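Local coordinates for protein prolyl endopeptidase (Myxococcus xanthus, PDB 2BKL) that probably hydrolyses oligopeptides at the bond following proline, and much less readily after alanine, as a serine peptidase of the prolyl oligopeptidase family, at residues E158-K161 and V162-I165; K501-N504 and V505-F509. One frame throughout, in Å; residues are numbered along the deposited sequence.

Interaction 1: residues E158-K161 and V162-I165; sequences EWSK and VDVI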
ATOM      1  N   GLU A 158      10.594 -29.657   5.993  1.00  8.14           N
ATOM      2  CA  GLU A 158       9.803 -29.863   7.201  1.00  7.97           C
ATOM      3  C   GLU A 158       9.446 -28.541   7.881  1.00  7.88           C
ATOM      4  O   GLU A 158      10.329 -27.731   8.187  1.00  7.75           O
ATOM      5  CB  GLU A 158      10.564 -30.770   8.184  1.00  8.19           C
ATOM      6  CG  GLU A 158      10.668 -32.225   7.752  1.00 11.50           C
ATOM      7  CD  GLU A 158       9.347 -32.980   7.694  1.00 13.47           C
ATOM      8  OE1 GLU A 158       8.449 -32.696   8.521  1.00 14.02           O
ATOM      9  OE2 GLU A 158       9.226 -33.870   6.797  1.00 16.31           O
ATOM     10  N   TRP A 159       8.163 -28.369   8.149  1.00  7.29           N
ATOM     11  CA  TRP A 159       7.687 -27.258   8.934  1.00  7.51           C
ATOM     12  C   TRP A 159       7.922 -27.554  10.401  1.00  7.02           C
ATOM     13  O   TRP A 159       7.544 -28.621  10.861  1.00  9.53           O
ATOM     14  CB  TRP A 159       6.205 -27.034   8.713  1.00  8.14           C
ATOM     15  CG  TRP A 159       5.807 -26.493   7.377  1.00  8.93           C
ATOM     16  CD1 TRP A 159       6.333 -26.806   6.168  1.00  8.61           C
ATOM     17  CD2 TRP A 159       4.753 -25.560   7.119  1.00  9.30           C
ATOM     18  NE1 TRP A 159       5.673 -26.127   5.172  1.00 10.45           N
ATOM     19  CE2 TRP A 159       4.687 -25.366   5.734  1.00  8.57           C
ATOM     20  CE3 TRP A 159       3.828 -24.898   7.924  1.00  9.23           C
ATOM     21  CZ2 TRP A 159       3.762 -24.496   5.145  1.00  9.61           C
ATOM     22  CZ3 TRP A 159       2.922 -24.033   7.344  1.00 10.59           C
ATOM     23  CH2 TRP A 159       2.883 -23.855   5.970  1.00 10.55           C
ATOM     24  N   SER A 160       8.538 -26.625  11.115  1.00  8.10           N
ATOM     25  CA  SER A 160       8.741 -26.746  12.557  1.00  7.61           C
ATOM     26  C   SER A 160       7.411 -26.810  13.309  1.00  8.56           C
ATOM     27  O   SER A 160       6.498 -26.030  13.063  1.00 10.81           O
ATOM     28  CB  SER A 160       9.563 -25.591  13.091  1.00  8.78           C
ATOM     29  OG  SER A 160       9.775 -25.757  14.495  1.00 10.03           O
ATOM     30  N   LYS A 161       7.322 -27.745  14.244  1.00 11.40           N
ATOM     31  CA  LYS A 161       6.149 -27.813  15.099  1.00 11.91           C
ATOM     32  C   LYS A 161       6.311 -26.953  16.346  1.00 10.47           C
ATOM     33  O   LYS A 161       5.326 -26.629  16.998  1.00 13.02           O
ATOM     34  CB  LYS A 161       5.859 -29.267  15.477  1.00 15.97           C
ATOM     35  CG  LYS A 161       5.120 -30.027  14.381  1.00 19.57           C
ATOM     36  CD  LYS A 161       6.052 -30.550  13.300  1.00 21.74           C
ATOM     37  CE  LYS A 161       5.285 -31.131  12.105  1.00 24.53           C
ATOM     38  NZ  LYS A 161       5.498 -30.360  10.817  1.00 23.77           N
ATOM     39  N   VAL A 162       7.542 -26.598  16.691  1.00 10.32           N
ATOM     40  CA  VAL A 162       7.820 -25.777  17.858  1.00 11.83           C
ATOM     41  C   VAL A 162       7.817 -24.275  17.535  1.00 10.96           C
ATOM     42  O   VAL A 162       7.318 -23.471  18.320  1.00 11.54           O
ATOM     43  CB  VAL A 162       9.159 -26.184  18.480  1.00 14.84           C
ATOM     44  CG1 VAL A 162       9.481 -25.319  19.694  1.00 17.95           C
ATOM     45  CG2 VAL A 162       9.101 -27.650  18.856  1.00 16.78           C
ATOM     46  N   ASP A 163       8.364 -23.897  16.378  1.00  9.87           N
ATOM     47  CA  ASP A 163       8.564 -22.499  16.037  1.00 10.05           C
ATOM     48  C   ASP A 163       7.312 -21.980  15.338  1.00  9.85           C
ATOM     49  O   ASP A 163       7.264 -21.791  14.118  1.00 10.13           O
ATOM     50  CB  ASP A 163       9.799 -22.341  15.145  1.00 11.01           C
ATOM     51  CG  ASP A 163      11.027 -22.981  15.751  1.00 11.95           C
ATOM     52  OD1 ASP A 163      11.426 -22.550  16.850  1.00 12.53           O
ATOM     53  OD2 ASP A 163      11.628 -23.922  15.198  1.00 17.47           O
ATOM     54  N   VAL A 164       6.289 -21.757  16.138  1.00  7.73           N
ATOM     55  CA  VAL A 164       4.997 -21.317  15.643  1.00  7.48           C
ATOM     56  C   VAL A 164       4.575 -20.192  16.564  1.00  8.38           C
ATOM     57  O   VAL A 164       4.445 -20.395  17.775  1.00 10.59           O
ATOM     58  CB  VAL A 164       3.941 -22.427  15.677  1.00  9.67           C
ATOM     59  CG1 VAL A 164       2.583 -21.883  15.212  1.00 10.38           C
ATOM     60  CG2 VAL A 164       4.383 -23.638  14.855  1.00  9.72           C
ATOM     61  N   ILE A 165       4.390 -18.998  16.013  1.00  7.36           N
ATOM     62  CA  ILE A 165       4.146 -17.834  16.826  1.00  7.58           C
ATOM     63  C   ILE A 165       2.920 -17.066  16.347  1.00  8.07           C
ATOM     64  O   ILE A 165       2.930 -16.435  15.269  1.00  7.69           O
ATOM     65  CB  ILE A 165       5.380 -16.905  16.842  1.00  8.85           C
ATOM     66  CG1 ILE A 165       6.700 -17.649  17.088  1.00  7.86           C
ATOM     67  CG2 ILE A 165       5.196 -15.843  17.888  1.00 11.43           C
ATOM     68  CD1 ILE A 165       7.929 -16.781  16.962  1.00 10.43           C
TER
HETATM   69  O   HOH W   1       6.624 -23.595  12.044  1.00 14.15           O

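Interaction 2: residues K501-N504 and V505-F509; sequences KKQN and VFDDF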
ATOM      1  N   LYS A 501      -5.102  20.167   6.528  1.00  6.87           N
ATOM      2  CA  LYS A 501      -4.962  20.457   5.105  1.00  6.71           C
ATOM      3  C   LYS A 501      -5.450  19.325   4.225  1.00  5.62           C
ATOM      4  O   LYS A 501      -5.226  19.356   3.008  1.00  6.07           O
ATOM      5  CB  LYS A 501      -3.520  20.748   4.749  1.00 10.43           C
ATOM      6  CG  LYS A 501      -2.898  21.826   5.633  1.00 15.02           C
ATOM      7  CD  LYS A 501      -3.226  23.201   5.261  1.00 20.11           C
ATOM      8  CE  LYS A 501      -2.012  24.115   5.565  1.00 20.28           C
ATOM      9  NZ  LYS A 501      -1.539  24.008   6.979  1.00 24.91           N
ATOM     10  N   LYS A 502      -6.162  18.361   4.798  1.00  4.97           N
ATOM     11  CA  LYS A 502      -6.674  17.248   3.989  1.00  4.45           C
ATOM     12  C   LYS A 502      -7.533  17.687   2.810  1.00  5.52           C
ATOM     13  O   LYS A 502      -7.495  17.057   1.740  1.00  6.39           O
ATOM     14  CB  LYS A 502      -7.429  16.251   4.870  1.00  5.07           C
ATOM     15  CG  LYS A 502      -7.886  14.975   4.168  1.00  5.57           C
ATOM     16  CD  LYS A 502      -6.696  14.121   3.689  1.00  6.20           C
ATOM     17  CE  LYS A 502      -7.154  12.791   3.132  1.00  6.88           C
ATOM     18  NZ  LYS A 502      -5.996  11.931   2.707  1.00  5.60           N
ATOM     19  N   GLN A 503      -8.291  18.773   2.982  1.00  5.40           N
ATOM     20  CA  GLN A 503      -9.143  19.256   1.921  1.00  6.43           C
ATOM     21  C   GLN A 503      -8.344  19.585   0.667  1.00  4.68           C
ATOM     22  O   GLN A 503      -8.875  19.531  -0.445  1.00  5.79           O
ATOM     23  CB  GLN A 503      -9.967  20.468   2.361  1.00  7.56           C
ATOM     24  CG  GLN A 503     -10.920  21.037   1.325  1.00  6.09           C
ATOM     25  CD  GLN A 503     -11.942  20.050   0.856  1.00  6.61           C
ATOM     26  OE1 GLN A 503     -12.515  19.337   1.683  1.00  6.60           O
ATOM     27  NE2 GLN A 503     -12.262  20.059  -0.448  1.00  6.30           N
ATOM     28  N   ASN A 504      -7.070  19.965   0.803  1.00  4.63           N
ATOM     29  CA  ASN A 504      -6.250  20.210  -0.390  1.00  4.96           C
ATOM     30  C   ASN A 504      -6.170  18.993  -1.317  1.00  4.75           C
ATOM     31  O   ASN A 504      -6.090  19.130  -2.529  1.00  5.23           O
ATOM     32  CB  ASN A 504      -4.837  20.581  -0.010  1.00  4.79           C
ATOM     33  CG  ASN A 504      -4.698  21.968   0.619  1.00  6.12           C
ATOM     34  OD1 ASN A 504      -5.528  22.857   0.442  1.00  8.02           O
ATOM     35  ND2 ASN A 504      -3.604  22.164   1.345  1.00  7.24           N
ATOM     36  N   VAL A 505      -6.187  17.784  -0.758  1.00  4.10           N
ATOM     37  CA  VAL A 505      -6.111  16.574  -1.544  1.00  4.68           C
ATOM     38  C   VAL A 505      -7.348  16.490  -2.423  1.00  4.32           C
ATOM     39  O   VAL A 505      -7.269  16.190  -3.621  1.00  4.62           O
ATOM     40  CB  VAL A 505      -6.085  15.337  -0.640  1.00  5.03           C
ATOM     41  CG1 VAL A 505      -6.022  14.079  -1.435  1.00  5.92           C
ATOM     42  CG2 VAL A 505      -4.909  15.419   0.305  1.00  4.98           C
ATOM     43  N   PHE A 506      -8.505  16.729  -1.824  1.00  4.86           N
ATOM     44  CA  PHE A 506      -9.755  16.684  -2.528  1.00  4.69           C
ATOM     45  C   PHE A 506      -9.834  17.773  -3.576  1.00  5.02           C
ATOM     46  O   PHE A 506     -10.243  17.511  -4.716  1.00  5.24           O
ATOM     47  CB  PHE A 506     -10.945  16.734  -1.554  1.00  5.38           C
ATOM     48  CG  PHE A 506     -10.829  15.775  -0.369  1.00  4.83           C
ATOM     49  CD1 PHE A 506     -10.251  14.538  -0.509  1.00  5.34           C
ATOM     50  CD2 PHE A 506     -11.297  16.148   0.884  1.00  5.87           C
ATOM     51  CE1 PHE A 506     -10.166  13.673   0.559  1.00  5.71           C
ATOM     52  CE2 PHE A 506     -11.196  15.268   1.978  1.00  6.82           C
ATOM     53  CZ  PHE A 506     -10.648  14.047   1.801  1.00  6.57           C
ATOM     54  N   ASP A 507      -9.359  18.965  -3.227  1.00  4.77           N
ATOM     55  CA  ASP A 507      -9.296  20.053  -4.212  1.00  5.17           C
ATOM     56  C   ASP A 507      -8.385  19.717  -5.401  1.00  5.39           C
ATOM     57  O   ASP A 507      -8.732  19.979  -6.548  1.00  6.14           O
ATOM     58  CB  ASP A 507      -8.878  21.345  -3.569  1.00  5.44           C
ATOM     59  CG  ASP A 507      -9.887  21.894  -2.607  1.00  7.44           C
ATOM     60  OD1 ASP A 507     -11.089  21.534  -2.665  1.00  9.29           O
ATOM     61  OD2 ASP A 507      -9.514  22.712  -1.769  1.00  9.29           O
ATOM     62  N   ASP A 508      -7.243  19.095  -5.143  1.00  5.16           N
ATOM     63  CA  ASP A 508      -6.377  18.628  -6.218  1.00  3.79           C
ATOM     64  C   ASP A 508      -7.094  17.633  -7.108  1.00  5.35           C
ATOM     65  O   ASP A 508      -6.914  17.649  -8.309  1.00  5.93           O
ATOM     66  CB  ASP A 508      -5.104  17.982  -5.670  1.00  5.09           C
ATOM     67  CG  ASP A 508      -4.168  18.945  -4.989  1.00  4.97           C
ATOM     68  OD1 ASP A 508      -4.352  20.191  -5.037  1.00  5.53           O
ATOM     69  OD2 ASP A 508      -3.211  18.477  -4.323  1.00  6.63           O
ATOM     70  N   PHE A 509      -7.928  16.760  -6.543  1.00  4.91           N
ATOM     71  CA  PHE A 509      -8.620  15.748  -7.346  1.00  4.28           C
ATOM     72  C   PHE A 509      -9.749  16.352  -8.156  1.00  4.96           C
ATOM     73  O   PHE A 509      -9.901  16.008  -9.331  1.00  4.22           O
ATOM     74  CB  PHE A 509      -9.152  14.654  -6.418  1.00  4.61           C
ATOM     75  CG  PHE A 509      -9.418  13.320  -7.084  1.00  5.53           C
ATOM     76  CD1 PHE A 509      -8.440  12.628  -7.762  1.00  6.22           C
ATOM     77  CD2 PHE A 509     -10.662  12.746  -7.005  1.00  6.91           C
ATOM     78  CE1 PHE A 509      -8.681  11.377  -8.307  1.00  7.08           C
ATOM     79  CE2 PHE A 509     -10.907  11.490  -7.557  1.00  8.59           C
ATOM     80  CZ  PHE A 509      -9.904  10.816  -8.212  1.00  7.17           C
TER
HETATM   81  O   HOH W   2      -7.132  23.787  -1.721  1.00 14.60           O

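Interaction 1: residues E158-K161 and V162-I165
Ser160 and Asp163 grip each other across a tight turn in the beta-propeller domain, in the loop that leads from strand 148-153 to strand 174-175, and Asp163 itself is the centre of an inverse gamma turn. From its CB outward, Asp163 meets the serine at successive atoms. CB lies 3.5 Å from Ser160 OG, and CG comes slightly nearer still. At the tip the two oxygens part company. Asp163 OD2 accepts a hydrogen bond of 2.7 Å from Ser160 OG, which arrives from above the carboxylate plane, 47° out of it. OD1 is taken by His207 NE2 and the backbone N-H of Gly210, so the buried carboxylate also pins the turn to the end of strand 203-208 and the loop beyond it. The nearby histidine and backbone donors would probably favour the ionised form of the acid.

The serine hydroxyl works in both directions. A chi1 of -178° sets Ser160 OG beside its own carbonyl carbon and over the following peptides, where it accepts the N-H of Asp163 at 3.0 Å from OG and, weakly, that of Val162. A weak bond from Val164 N to Val162 O closes the gamma turn. A water lies within hydrogen-bonding distance of both Ser160 O (2.6 Å) and Asp163 O. Backbone hydrogen bonds of Ser160 with Val151 and of Ile165 with Leu149 fasten both ends of the turn to strand 148-153.

On the outside, the Lys161 chain bends at chi2 and chi4 and doubles back, bringing NZ to 2.7 Å from Trp159 O. Val164 CG2 rests 3.7 Å from Ser160 O.

Interaction 2: residues K501-N504 and V505-F509
The ring of Phe506, in the first turns of helix 503-518 of the alpha/beta-hydrolase domain, has Lys502 O over the centre of one face, 3.9 Å above its plane. Gln503 OE1 lies at its edge, in plane and 3.5 Å from Phe506 CD2. The Gln503 amide stands steeply to the ring, the planes 70° apart. On the same side as Lys502 O, the Lys502 chain lies over the margin of that face, CG 3.8 Å from Phe506 CZ. Tyr593 meets the phenyl group edge-to-face.

The other flat pair is an i to i+4 link on the helix surface. Gln503 CG is anti to the backbone N and the chain folds at chi2, which turns the amide toward the next helical turn. There NE2 gives Asp507 OD1 a hydrogen bond of 2.9 Å, directed within the amide plane but reaching the carboxylate from above its own. A water donates to Asp507 OD2 and to Asn504 OD1, so each carboxylate oxygen has a donor; Asn504 ND2 bonds to Ala496 O. Gln503 OE1 is held by Gln545 of helix 534-545. At Gln503 a leucine would probably leave Asp507 OD1 and the Gln545 amide without these partners.

Lys502 NZ runs to Gly454 O and to Asn534 OD1, close to the ligand pocket. At the opening of the helix, Val505 N bonds to Lys502 O at 2.9 Å.

From the N terminus the chain first reaches interaction 1, a turn between strands of the beta-propeller, which ties strand 148-153 to the end of strand 203-208. It then completes the remaining propeller sheets and enters the hydrolase domain, where interaction 2 lies at the opening of helix 503-518, whose side chains pack on helices 534-545 and 584-593. Each contact is local and closes no long loop; they follow in series, neither nested nor crossing. The centres of interactions 1 and 2 are about 48 Å apart, on opposite sides of the chain's centre. The bound ligand touches residues of both domains, such as Trp249 and Ser533; of the two contacts, residues 501-509 come near it, at Lys502.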